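Local coordinates for protein LAE5 (Uncultured bacterium, PDB 5JD3) that probably hydrolyses carboxylic esters, as a serine esterase of the GDSL-like lipase/acylhydrolase family, at residues 83-95 with 128-142. Numbering follows the deposited sequence.
Sequences NSGNTVRDLAARW and RHVCPEEYEKTLDEL
R89 grips E134 side-on: NE donates to OE2 at 3.0 Å, while NH2 reaches the syn lone pair of OE1 at 2.9 Å. The chain of R89 leaves its helix with CG anti to the backbone N; the two side chains cross at about a right angle, and the bend at chi3 (-73°) turns the guanidinium onto the carboxylate of E134. The two planes remain 40° apart. NH1 donates to R128 O at 3.2 Å, meeting that oxygen from above the carbonyl plane, and NH2 adds a weak bond to H129 O. V130 CG2 lies over one guanidinium face, toward its rim, where a methyl can pack against the flat group without competing for its N-H bonds.

Beyond this polar end, segments 88-95 and 132-142 run side by side, 29° from parallel, and interlock knobs-into-holes. V88 fits among Y135, T138, L139 and L142; its beta-branch points CG1 at Y135 CD1 (4.0 Å) and CG2 at T138 CG2 (3.8 Å). T138 can present a methyl here because its hydroxyl turns back to E134 O within its own helix. L142 is the reciprocal knob, among V88, L91, A92 and W95. Its CD2 sits over the five-membered ring of W95 in a CH-pi contact, while CD1 meets W95 CE3 at 3.8 Å. The small A92 lets CD2 approach its CA to 3.8 Å.

L91 and W95 also touch I33 of the parallel sheet. Apolar knobs thus set the helix spacing, while the directional ion pair and carbonyl bonds probably fix how R89 is turned at the N-terminal end of helix 132-146.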
loop_
_atom_site.group_PDB
_atom_site.type_symbol
_atom_site.label_atom_id
_atom_site.label_comp_id
_atom_site.label_asym_id
_atom_site.label_seq_id
_atom_site.Cartn_x
_atom_site.Cartn_y
_atom_site.Cartn_z
ATOM N N ASN A 83 -3.977 -6.942 -5.840
ATOM C CA ASN A 83 -4.909 -8.063 -5.931
ATOM C C ASN A 83 -5.728 -8.203 -4.653
ATOM O O ASN A 83 -5.168 -8.346 -3.569
ATOM C CB ASN A 83 -4.161 -9.369 -6.211
ATOM C CG ASN A 83 -3.596 -9.433 -7.617
ATOM O OD1 ASN A 83 -3.572 -8.437 -8.339
ATOM N ND2 ASN A 83 -3.133 -10.613 -8.011
ATOM N N SER A 84 -7.051 -8.174 -4.784
ATOM C CA SER A 84 -7.944 -8.234 -3.629
ATOM C C SER A 84 -7.772 -9.512 -2.808
ATOM O O SER A 84 -7.533 -10.587 -3.356
ATOM C CB SER A 84 -9.402 -8.112 -4.082
ATOM O OG SER A 84 -9.625 -6.887 -4.756
ATOM N N GLY A 85 -7.891 -9.379 -1.490
ATOM C CA GLY A 85 -7.831 -10.516 -0.588
ATOM C C GLY A 85 -6.424 -10.978 -0.261
ATOM O O GLY A 85 -6.230 -11.866 0.570
ATOM N N ASN A 86 -5.439 -10.363 -0.906
ATOM C CA ASN A 86 -4.050 -10.791 -0.779
ATOM C C ASN A 86 -3.430 -10.559 0.593
ATOM O O ASN A 86 -3.644 -9.523 1.225
ATOM C CB ASN A 86 -3.190 -10.091 -1.832
ATOM C CG ASN A 86 -3.109 -10.869 -3.129
ATOM O OD1 ASN A 86 -2.045 -10.964 -3.741
ATOM N ND2 ASN A 86 -4.231 -11.440 -3.549
ATOM N N THR A 87 -2.663 -11.545 1.044
ATOM C CA THR A 87 -1.787 -11.385 2.195
ATOM C C THR A 87 -0.359 -11.272 1.677
ATOM O O THR A 87 -0.134 -11.304 0.467
ATOM C CB THR A 87 -1.904 -12.562 3.180
ATOM O OG1 THR A 87 -1.466 -13.768 2.542
ATOM C CG2 THR A 87 -3.345 -12.730 3.643
ATOM N N VAL A 88 0.606 -11.145 2.581
ATOM C CA VAL A 88 2.004 -11.086 2.170
ATOM C C VAL A 88 2.428 -12.454 1.631
ATOM O O VAL A 88 3.392 -12.567 0.875
ATOM C CB VAL A 88 2.927 -10.653 3.331
ATOM C CG1 VAL A 88 3.083 -11.774 4.349
ATOM C CG2 VAL A 88 4.284 -10.212 2.799
ATOM N N ARG A 89 1.682 -13.486 2.018
ATOM C CA ARG A 89 1.897 -14.836 1.518
ATOM C C ARG A 89 1.566 -14.915 0.031
ATOM O O ARG A 89 2.285 -15.544 -0.746
ATOM C CB ARG A 89 1.048 -15.835 2.310
ATOM C CG ARG A 89 1.270 -17.292 1.943
ATOM C CD ARG A 89 0.292 -18.197 2.683
ATOM N NE ARG A 89 0.618 -18.323 4.102
ATOM C CZ ARG A 89 -0.284 -18.330 5.079
ATOM N NH1 ARG A 89 -1.574 -18.212 4.796
ATOM N NH2 ARG A 89 0.105 -18.452 6.341
ATOM N N ASP A 90 0.474 -14.264 -0.358
ATOM C CA ASP A 90 0.045 -14.235 -1.751
ATOM C C ASP A 90 0.987 -13.394 -2.609
ATOM O O ASP A 90 1.226 -13.709 -3.775
ATOM C CB ASP A 90 -1.381 -13.690 -1.862
ATOM C CG ASP A 90 -2.388 -14.536 -1.108
ATOM O OD1 ASP A 90 -2.206 -15.770 -1.050
ATOM O OD2 ASP A 90 -3.362 -13.966 -0.573
ATOM N N LEU A 91 1.511 -12.322 -2.025
ATOM C CA LEU A 91 2.429 -11.429 -2.725
ATOM C C LEU A 91 3.712 -12.143 -3.132
ATOM O O LEU A 91 4.194 -11.985 -4.253
ATOM C CB LEU A 91 2.765 -10.217 -1.854
ATOM C CG LEU A 91 2.039 -8.908 -2.169
ATOM C CD1 LEU A 91 0.532 -9.106 -2.163
ATOM C CD2 LEU A 91 2.447 -7.825 -1.181
ATOM N N ALA A 92 4.258 -12.930 -2.211
ATOM C CA ALA A 92 5.512 -13.636 -2.444
ATOM C C ALA A 92 5.386 -14.657 -3.570
ATOM O O ALA A 92 6.350 -14.923 -4.287
ATOM C CB ALA A 92 5.974 -14.317 -1.165
ATOM N N ALA A 93 4.191 -15.218 -3.725
ATOM C CA ALA A 93 3.955 -16.259 -4.720
ATOM C C ALA A 93 3.958 -15.709 -6.145
ATOM O O ALA A 93 4.261 -16.432 -7.093
ATOM C CB ALA A 93 2.639 -16.966 -4.434
ATOM N N ARG A 94 3.627 -14.431 -6.293
ATOM C CA ARG A 94 3.524 -13.825 -7.616
ATOM C C ARG A 94 4.525 -12.693 -7.814
ATOM O O ARG A 94 4.453 -11.960 -8.799
ATOM C CB ARG A 94 2.103 -13.305 -7.852
ATOM C CG ARG A 94 1.690 -12.161 -6.936
ATOM C CD ARG A 94 0.234 -11.784 -7.164
ATOM N NE ARG A 94 -0.203 -10.682 -6.310
ATOM C CZ ARG A 94 -0.116 -9.397 -6.640
ATOM N NH1 ARG A 94 0.397 -9.042 -7.810
ATOM N NH2 ARG A 94 -0.545 -8.466 -5.799
ATOM N N TRP A 95 5.462 -12.561 -6.880
ATOM C CA TRP A 95 6.426 -11.467 -6.901
ATOM C C TRP A 95 7.290 -11.482 -8.159
ATOM O O TRP A 95 7.596 -10.431 -8.722
ATOM C CB TRP A 95 7.317 -11.521 -5.659
ATOM C CG TRP A 95 8.075 -10.253 -5.405
ATOM C CD1 TRP A 95 9.348 -9.962 -5.804
ATOM C CD2 TRP A 95 7.607 -9.102 -4.690
ATOM N NE1 TRP A 95 9.701 -8.703 -5.383
ATOM C CE2 TRP A 95 8.650 -8.154 -4.696
ATOM C CE3 TRP A 95 6.408 -8.783 -4.046
ATOM C CZ2 TRP A 95 8.528 -6.908 -4.084
ATOM C CZ3 TRP A 95 6.290 -7.545 -3.438
ATOM C CH2 TRP A 95 7.344 -6.623 -3.462
ATOM N N ARG A 128 -5.229 -20.457 8.045
ATOM C CA ARG A 128 -5.270 -19.338 7.112
ATOM C C ARG A 128 -4.466 -18.132 7.606
ATOM O O ARG A 128 -3.946 -17.348 6.807
ATOM C CB ARG A 128 -6.732 -18.945 6.860
ATOM C CG ARG A 128 -6.949 -17.550 6.304
ATOM C CD ARG A 128 -8.419 -17.292 6.024
ATOM N NE ARG A 128 -8.887 -18.031 4.856
ATOM C CZ ARG A 128 -8.767 -17.598 3.605
ATOM N NH1 ARG A 128 -8.195 -16.427 3.360
ATOM N NH2 ARG A 128 -9.219 -18.334 2.600
ATOM N N HIS A 129 -4.342 -18.005 8.923
ATOM C CA HIS A 129 -3.762 -16.814 9.539
ATOM C C HIS A 129 -2.265 -16.638 9.280
ATOM O O HIS A 129 -1.496 -17.599 9.311
ATOM C CB HIS A 129 -4.014 -16.838 11.047
ATOM C CG HIS A 129 -5.460 -16.959 11.412
ATOM N ND1 HIS A 129 -5.880 -17.420 12.641
ATOM C CD2 HIS A 129 -6.583 -16.683 10.708
ATOM C CE1 HIS A 129 -7.201 -17.421 12.680
ATOM N NE2 HIS A 129 -7.652 -16.979 11.520
ATOM N N VAL A 130 -1.866 -15.394 9.031
ATOM C CA VAL A 130 -0.457 -15.047 8.885
ATOM C C VAL A 130 0.065 -14.440 10.185
ATOM O O VAL A 130 -0.194 -13.274 10.486
ATOM C CB VAL A 130 -0.228 -14.056 7.726
ATOM C CG1 VAL A 130 1.251 -13.713 7.603
ATOM C CG2 VAL A 130 -0.754 -14.635 6.422
ATOM N N CYS A 131 0.792 -15.245 10.953
ATOM C CA CYS A 131 1.340 -14.821 12.237
ATOM C C CYS A 131 2.346 -13.681 12.067
ATOM O O CYS A 131 2.916 -13.516 10.989
ATOM C CB CYS A 131 1.995 -16.012 12.944
ATOM S SG CYS A 131 0.848 -17.350 13.360
ATOM N N PRO A 132 2.555 -12.881 13.128
ATOM C CA PRO A 132 3.525 -11.779 13.093
ATOM C C PRO A 132 4.910 -12.211 12.613
ATOM O O PRO A 132 5.577 -11.456 11.905
ATOM C CB PRO A 132 3.581 -11.320 14.551
ATOM C CG PRO A 132 2.235 -11.643 15.087
ATOM C CD PRO A 132 1.813 -12.915 14.404
ATOM N N GLU A 133 5.325 -13.416 12.993
ATOM C CA GLU A 133 6.631 -13.937 12.606
ATOM C C GLU A 133 6.724 -14.170 11.099
ATOM O O GLU A 133 7.700 -13.772 10.463
ATOM C CB GLU A 133 6.929 -15.234 13.357
ATOM C CG GLU A 133 8.226 -15.907 12.945
ATOM C CD GLU A 133 8.569 -17.097 13.820
ATOM O OE1 GLU A 133 8.105 -17.136 14.979
ATOM O OE2 GLU A 133 9.298 -17.993 13.348
ATOM N N GLU A 134 5.707 -14.815 10.534
ATOM C CA GLU A 134 5.676 -15.076 9.099
ATOM C C GLU A 134 5.586 -13.773 8.314
ATOM O O GLU A 134 6.229 -13.619 7.276
ATOM C CB GLU A 134 4.503 -15.988 8.734
ATOM C CG GLU A 134 4.383 -16.262 7.241
ATOM C CD GLU A 134 3.194 -17.136 6.895
ATOM O OE1 GLU A 134 2.446 -17.519 7.818
ATOM O OE2 GLU A 134 3.007 -17.439 5.698
ATOM N N TYR A 135 4.782 -12.843 8.819
ATOM C CA TYR A 135 4.610 -11.543 8.183
ATOM C C TYR A 135 5.938 -10.802 8.071
ATOM O O TYR A 135 6.285 -10.302 7.005
ATOM C CB TYR A 135 3.598 -10.697 8.961
ATOM C CG TYR A 135 3.356 -9.325 8.370
ATOM C CD1 TYR A 135 2.484 -9.151 7.303
ATOM C CD2 TYR A 135 3.992 -8.202 8.885
ATOM C CE1 TYR A 135 2.259 -7.899 6.761
ATOM C CE2 TYR A 135 3.773 -6.946 8.349
ATOM C CZ TYR A 135 2.904 -6.800 7.289
ATOM O OH TYR A 135 2.682 -5.553 6.752
ATOM N N GLU A 136 6.678 -10.743 9.173
ATOM C CA GLU A 136 7.975 -10.075 9.187
ATOM C C GLU A 136 8.966 -10.760 8.254
ATOM O O GLU A 136 9.565 -10.117 7.394
ATOM C CB GLU A 136 8.552 -10.037 10.604
ATOM C CG GLU A 136 9.993 -9.551 10.659
ATOM C CD GLU A 136 10.530 -9.456 12.074
ATOM O OE1 GLU A 136 10.064 -10.220 12.944
ATOM O OE2 GLU A 136 11.426 -8.618 12.313
ATOM N N LYS A 137 9.127 -12.067 8.437
ATOM C CA LYS A 137 10.081 -12.857 7.666
ATOM C C LYS A 137 9.840 -12.741 6.163
ATOM O O LYS A 137 10.780 -12.564 5.389
ATOM C CB LYS A 137 10.016 -14.325 8.092
ATOM C CG LYS A 137 11.111 -15.200 7.503
ATOM C CD LYS A 137 12.104 -15.627 8.574
ATOM C CE LYS A 137 13.049 -16.701 8.060
ATOM N NZ LYS A 137 14.020 -17.133 9.106
ATOM N N THR A 138 8.577 -12.833 5.759
ATOM C CA THR A 138 8.216 -12.762 4.346
ATOM C C THR A 138 8.395 -11.351 3.793
ATOM O O THR A 138 8.934 -11.169 2.701
ATOM C CB THR A 138 6.761 -13.215 4.112
ATOM O OG1 THR A 138 6.552 -14.493 4.724
ATOM C CG2 THR A 138 6.464 -13.315 2.624
ATOM N N LEU A 139 7.942 -10.358 4.552
ATOM C CA LEU A 139 8.042 -8.960 4.141
ATOM C C LEU A 139 9.498 -8.526 4.012
ATOM O O LEU A 139 9.874 -7.854 3.052
ATOM C CB LEU A 139 7.313 -8.057 5.137
ATOM C CG LEU A 139 7.210 -6.567 4.812
ATOM C CD1 LEU A 139 6.341 -6.348 3.587
ATOM C CD2 LEU A 139 6.661 -5.804 6.007
ATOM N N ASP A 140 10.309 -8.917 4.989
ATOM C CA ASP A 140 11.735 -8.609 4.986
ATOM C C ASP A 140 12.434 -9.283 3.811
ATOM O O ASP A 140 13.352 -8.720 3.213
ATOM C CB ASP A 140 12.374 -9.047 6.307
ATOM C CG ASP A 140 13.884 -8.921 6.297
ATOM O OD1 ASP A 140 14.394 -7.838 6.652
ATOM O OD2 ASP A 140 14.563 -9.909 5.942
ATOM N N GLU A 141 12.043 -10.499 3.486
ATOM C CA GLU A 141 12.615 -11.232 2.368
ATOM C C GLU A 141 12.275 -10.646 1.011
ATOM O O GLU A 141 13.103 -10.579 0.151
ATOM C CB GLU A 141 12.336 -12.725 2.463
ATOM C CG GLU A 141 12.469 -13.550 1.187
ATOM C CD GLU A 141 13.896 -13.743 0.610
ATOM O OE1 GLU A 141 14.932 -13.435 1.266
ATOM O OE2 GLU A 141 14.007 -14.221 -0.541
ATOM N N LEU A 142 11.038 -10.219 0.839
ATOM C CA LEU A 142 10.650 -9.572 -0.410
ATOM C C LEU A 142 11.446 -8.291 -0.625
ATOM O O LEU A 142 11.919 -8.016 -1.728
ATOM C CB LEU A 142 9.152 -9.263 -0.418
ATOM C CG LEU A 142 8.194 -10.454 -0.419
ATOM C CD1 LEU A 142 6.751 -9.974 -0.407
ATOM C CD2 LEU A 142 8.454 -11.350 -1.620
#